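Local coordinates for Hia (Haemophilus influenzae, PDB 1S7M), which mediates adhesion of the bacterium to host cells as a homotrimeric autotransporter of the outer membrane, at the interface of chains A and B. Numbering follows the deposited sequence. Chains: chain A/B, Hia.

Contact 1: the interface of chains A and B. Residues chain A 153, 158; chain B 117, 129, 131-133, 137.
In the Trp-ring domain of this trimeric autotransporter adhesin, the hairpin of strands 147-154 and 157-164 in chain A meets strand 129-134 of chain B, and A:Arg158 reaches over to B:Asp131, B:Gln132 and B:Asn137. Its guanidinium grips the backbone carbonyl of B:Gln132 side-on: A:Arg158 NE donates a hydrogen bond of 2.8 Å to B:Gln132 O, and A:Arg158 NH2 donates one of 3.0 Å to the same oxygen, which sits almost exactly in the guanidinium plane. A:Arg158 NH2 meets the carbonyl nearly end-on, at a C=O...N angle of 161°, while NE comes in tilted from the carbonyl plane. A bend at chi2 (76°) in A:Arg158 turns the outer part of the chain toward this carbonyl.

The two faces of the guanidinium are also covered. The B:Asp131 carboxylate stacks on one face, its plane turned 17° away, with a long salt bridge of 3.7 Å from A:Arg158 NH2 to B:Asp131 OD1. The B:Asn137 amide stacks on the opposite face, so the group is sandwiched between carboxylate and amide.

B:Asp131 is itself held by its two oxygens. OD1 accepts from the backbone N of B:Gln132, and B:Asp131 OD2, through its anti lone pair, accepts a hydrogen bond of 2.5 Å from the hydroxyl A:Thr153 OG1. A:Thr153 OG1 and the phenol B:Tyr129 OH also share a hydrogen bond of 3.0 Å, its direction not settled by the structure, with OG1 at the edge of the ring and in its plane. The phenol oxygen additionally rests against CB and CG of A:Arg158.

Contact 2: the interface of chains A and B. Residues chain A 13, 18; chain B 11, 13, 18.
Isoleucine and leucine side chains from paired β-strands make the contact, where A:Ile13 and A:Leu18 of one subunit face B:Ile13 and B:Leu18 of the next. It is a worked example of equivalent positions of two subunits packing together, which probably contributes to an apolar interior of the trimer.

The isoleucines meet through their terminal methyl groups. A:Ile13 CD1 and B:Ile13 CD1 approach tip to tip at 3.3 Å, closer than methyl groups normally pack, with the two side chains slanted against each other. Behind the methyl of A:Ile13, its CG1 lies 4.1 Å from the same B:Ile13 CD1. In both residues CG1 is anti to the carbonyl carbon (chi1 -65° in A:Ile13 and -58° in B:Ile13), and the extended second torsion carries CD1 away from the backbone toward the partner chain. The CG2 branches are directed differently, and that of A:Ile13 faces the methyl CG2 of B:Thr11 at 4.4 Å, a looser contact at the margin.

The leucines form a second apolar group, crossing each other at a slant. B:Leu18 CD2 touches both A:Leu18 CD2 and A:Leu18 CB, each at 4.1 Å, so one methyl branch of chain B lies against the tip and the base of the opposing side chain. With CG anti to the backbone N in A:Leu18 (chi1 -179°), its two methyls divide the work: A:Leu18 CD2 meets the other leucine, and A:Leu18 CD1 reaches B:Ile13 CD1 at 4.1 Å. This last contact joins the isoleucine and leucine groups, with the side chains of A:Leu18 and B:Ile13 roughly perpendicular.

In each chain, Ile13 belongs to strand 10-14 and Leu18 to strand 17-21, neighbouring strands joined by a short turn, and these first two strands of each chain meet across the subunit boundary at the N-terminal end of the adhesin fragment.

Contact 1: the interface of chains A and B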
ATOM      1  N   THR A 153      14.015  17.687  -7.744  1.00 32.05           N
ATOM      2  CA  THR A 153      13.102  17.758  -6.607  1.00 31.01           C
ATOM      3  C   THR A 153      13.210  19.162  -6.021  1.00 31.60           C
ATOM      4  O   THR A 153      14.260  19.571  -5.564  1.00 32.66           O
ATOM      5  CB  THR A 153      13.444  16.711  -5.544  1.00 30.22           C
ATOM      6  OG1 THR A 153      13.367  15.399  -6.129  1.00 30.71           O
ATOM      7  CG2 THR A 153      12.470  16.807  -4.364  1.00 27.44           C
ATOM      8  N   ARG A 158       8.598  16.408  -7.023  1.00 26.41           N
ATOM      9  CA  ARG A 158       9.449  15.826  -8.023  1.00 25.28           C
ATOM     10  C   ARG A 158       8.930  16.550  -9.279  1.00 27.65           C
ATOM     11  O   ARG A 158       7.819  16.287  -9.772  1.00 28.51           O
ATOM     12  CB  ARG A 158       9.250  14.329  -8.131  1.00 21.10           C
ATOM     13  CG  ARG A 158       9.805  13.521  -6.995  1.00 20.32           C
ATOM     14  CD  ARG A 158       8.961  13.572  -5.693  1.00 21.58           C
ATOM     15  NE  ARG A 158       9.490  12.625  -4.703  1.00 22.97           N
ATOM     16  CZ  ARG A 158       9.999  12.978  -3.521  1.00 23.59           C
ATOM     17  NH1 ARG A 158      10.026  14.249  -3.178  1.00 24.54           N
ATOM     18  NH2 ARG A 158      10.526  12.070  -2.707  1.00 23.17           N
TER
ATOM     19  N   ILE B 117      10.914   7.601 -10.066  1.00 18.74           N
ATOM     20  CA  ILE B 117      10.712   8.498 -11.193  1.00 20.65           C
ATOM     21  C   ILE B 117      12.098   8.966 -11.637  1.00 24.26           C
ATOM     22  O   ILE B 117      12.942   9.317 -10.799  1.00 24.40           O
ATOM     23  CB  ILE B 117       9.812   9.712 -10.855  1.00 20.11           C
ATOM     24  CG1 ILE B 117       9.543  10.495 -12.135  1.00 19.34           C
ATOM     25  CG2 ILE B 117      10.446  10.618  -9.784  1.00 23.83           C
ATOM     26  CD1 ILE B 117       8.652  11.730 -11.947  1.00 20.65           C
ATOM     27  N   TYR B 129      18.612  12.214 -13.498  1.00 36.20           N
ATOM     28  CA  TYR B 129      17.776  12.486 -12.343  1.00 33.90           C
ATOM     29  C   TYR B 129      16.946  11.280 -11.933  1.00 33.51           C
ATOM     30  O   TYR B 129      16.566  10.446 -12.751  1.00 32.37           O
ATOM     31  CB  TYR B 129      16.839  13.656 -12.622  1.00 32.73           C
ATOM     32  CG  TYR B 129      15.743  13.807 -11.586  1.00 32.10           C
ATOM     33  CD1 TYR B 129      15.982  14.445 -10.366  1.00 29.80           C
ATOM     34  CD2 TYR B 129      14.457  13.316 -11.836  1.00 31.97           C
ATOM     35  CE1 TYR B 129      14.975  14.599  -9.431  1.00 29.23           C
ATOM     36  CE2 TYR B 129      13.435  13.464 -10.906  1.00 29.11           C
ATOM     37  CZ  TYR B 129      13.690  14.105  -9.715  1.00 29.19           C
ATOM     38  OH  TYR B 129      12.656  14.304  -8.837  1.00 27.59           O
ATOM     39  N   ASP B 131      14.360   9.986  -8.279  1.00 28.10           N
ATOM     40  CA  ASP B 131      13.875  10.136  -6.934  1.00 26.47           C
ATOM     41  C   ASP B 131      12.802   9.064  -6.754  1.00 27.33           C
ATOM     42  O   ASP B 131      12.488   8.309  -7.685  1.00 25.94           O
ATOM     43  CB  ASP B 131      13.318  11.539  -6.704  1.00 25.12           C
ATOM     44  CG  ASP B 131      13.483  11.994  -5.258  1.00 26.48           C
ATOM     45  OD1 ASP B 131      13.722  11.132  -4.384  1.00 24.81           O
ATOM     46  OD2 ASP B 131      13.356  13.207  -4.985  1.00 27.30           O
ATOM     47  N   GLN B 132      12.284   8.943  -5.543  1.00 26.76           N
ATOM     48  CA  GLN B 132      11.256   7.953  -5.312  1.00 26.55           C
ATOM     49  C   GLN B 132       9.965   8.717  -5.094  1.00 23.46           C
ATOM     50  O   GLN B 132       9.978   9.852  -4.596  1.00 23.67           O
ATOM     51  CB  GLN B 132      11.566   7.108  -4.077  1.00 25.76           C
ATOM     52  CG  GLN B 132      12.941   6.438  -4.069  1.00 27.59           C
ATOM     53  CD  GLN B 132      13.127   5.550  -2.851  1.00 27.99           C
ATOM     54  OE1 GLN B 132      12.550   5.808  -1.794  1.00 29.13           O
ATOM     55  NE2 GLN B 132      13.933   4.502  -2.989  1.00 28.86           N
ATOM     56  N   VAL B 133       8.856   8.109  -5.497  1.00 22.12           N
ATOM     57  CA  VAL B 133       7.546   8.730  -5.294  1.00 19.94           C
ATOM     58  C   VAL B 133       6.821   7.777  -4.395  1.00 20.02           C
ATOM     59  O   VAL B 133       6.316   6.751  -4.839  1.00 22.78           O
ATOM     60  CB  VAL B 133       6.769   8.918  -6.622  1.00 17.78           C
ATOM     61  CG1 VAL B 133       5.438   9.673  -6.358  1.00 17.50           C
ATOM     62  CG2 VAL B 133       7.627   9.748  -7.598  1.00 13.17           C
ATOM     63  N   ASN B 137       3.728  11.834  -1.884  1.00 23.06           N
ATOM     64  CA  ASN B 137       4.733  12.637  -2.565  1.00 21.60           C
ATOM     65  C   ASN B 137       3.993  13.266  -3.745  1.00 22.80           C
ATOM     66  O   ASN B 137       2.916  12.789  -4.140  1.00 19.57           O
ATOM     67  CB  ASN B 137       5.902  11.793  -3.070  1.00 21.32           C
ATOM     68  CG  ASN B 137       6.953  11.570  -1.991  1.00 21.10           C
ATOM     69  OD1 ASN B 137       7.211  12.462  -1.188  1.00 24.83           O
ATOM     70  ND2 ASN B 137       7.547  10.403  -1.964  1.00 17.62           N
TER

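Contact 2: the interface of chains A and B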
ATOM      1  N   ILE A  13      -4.469 -16.031  31.688  1.00 33.86           N
ATOM      2  CA  ILE A  13      -5.804 -15.534  31.416  1.00 34.31           C
ATOM      3  C   ILE A  13      -6.197 -14.724  32.646  1.00 35.55           C
ATOM      4  O   ILE A  13      -6.157 -15.225  33.770  1.00 35.05           O
ATOM      5  CB  ILE A  13      -6.823 -16.667  31.245  1.00 35.30           C
ATOM      6  CG1 ILE A  13      -6.486 -17.500  30.015  1.00 36.08           C
ATOM      7  CG2 ILE A  13      -8.216 -16.093  31.115  1.00 35.17           C
ATOM      8  CD1 ILE A  13      -7.364 -18.714  29.858  1.00 38.85           C
ATOM      9  N   LEU A  18      -5.849 -12.682  27.251  1.00 36.49           N
ATOM     10  CA  LEU A  18      -4.975 -13.837  27.139  1.00 35.40           C
ATOM     11  C   LEU A  18      -3.565 -13.414  26.740  1.00 35.33           C
ATOM     12  O   LEU A  18      -3.376 -12.839  25.675  1.00 36.62           O
ATOM     13  CB  LEU A  18      -5.535 -14.778  26.067  1.00 35.12           C
ATOM     14  CG  LEU A  18      -4.816 -16.093  25.754  1.00 34.75           C
ATOM     15  CD1 LEU A  18      -5.045 -17.067  26.893  1.00 35.97           C
ATOM     16  CD2 LEU A  18      -5.366 -16.695  24.470  1.00 35.21           C
TER
ATOM     17  N   THR B  11     -13.625 -11.661  30.000  1.00 49.45           N
ATOM     18  CA  THR B  11     -12.849 -12.540  29.158  1.00 48.08           C
ATOM     19  C   THR B  11     -13.316 -13.970  29.411  1.00 47.82           C
ATOM     20  O   THR B  11     -13.607 -14.344  30.544  1.00 47.70           O
ATOM     21  CB  THR B  11     -11.360 -12.423  29.496  1.00 47.61           C
ATOM     22  OG1 THR B  11     -10.937 -11.072  29.289  1.00 48.61           O
ATOM     23  CG2 THR B  11     -10.540 -13.346  28.623  1.00 46.30           C
ATOM     24  N   ILE B  13     -13.121 -18.299  27.671  1.00 43.26           N
ATOM     25  CA  ILE B  13     -12.702 -19.266  26.680  1.00 42.24           C
ATOM     26  C   ILE B  13     -13.559 -20.498  26.833  1.00 42.99           C
ATOM     27  O   ILE B  13     -13.656 -21.055  27.921  1.00 43.67           O
ATOM     28  CB  ILE B  13     -11.238 -19.647  26.868  1.00 40.85           C
ATOM     29  CG1 ILE B  13     -10.365 -18.396  26.774  1.00 41.16           C
ATOM     30  CG2 ILE B  13     -10.835 -20.669  25.824  1.00 41.15           C
ATOM     31  CD1 ILE B  13      -8.873 -18.653  26.945  1.00 41.94           C
ATOM     32  N   LEU B  18     -11.928 -17.851  22.173  1.00 35.11           N
ATOM     33  CA  LEU B  18     -11.764 -16.709  23.060  1.00 36.16           C
ATOM     34  C   LEU B  18     -12.681 -15.548  22.696  1.00 38.30           C
ATOM     35  O   LEU B  18     -12.813 -15.195  21.520  1.00 37.95           O
ATOM     36  CB  LEU B  18     -10.312 -16.229  23.019  1.00 34.98           C
ATOM     37  CG  LEU B  18      -9.984 -14.916  23.723  1.00 33.42           C
ATOM     38  CD1 LEU B  18     -10.088 -15.122  25.206  1.00 34.27           C
ATOM     39  CD2 LEU B  18      -8.585 -14.457  23.352  1.00 35.61           C
TER

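Contact 1 and contact 2 lie about 49 Å apart, measured between the centres of their C-alpha atoms, and share no residue or strand. Contact 2 belongs to the first two strands of the fragment, whereas contact 1 uses strands 129-134, 147-154 and 157-164, with a smaller contribution from strand 114-119, near the other end. The same two subunits are thus joined at widely separated levels, by apolar packing at one and by a charged and hydrogen-bonded network at the other. In the homotrimer each contact recurs between neighbouring chains, which probably helps to keep the subunits in register along the adhesin.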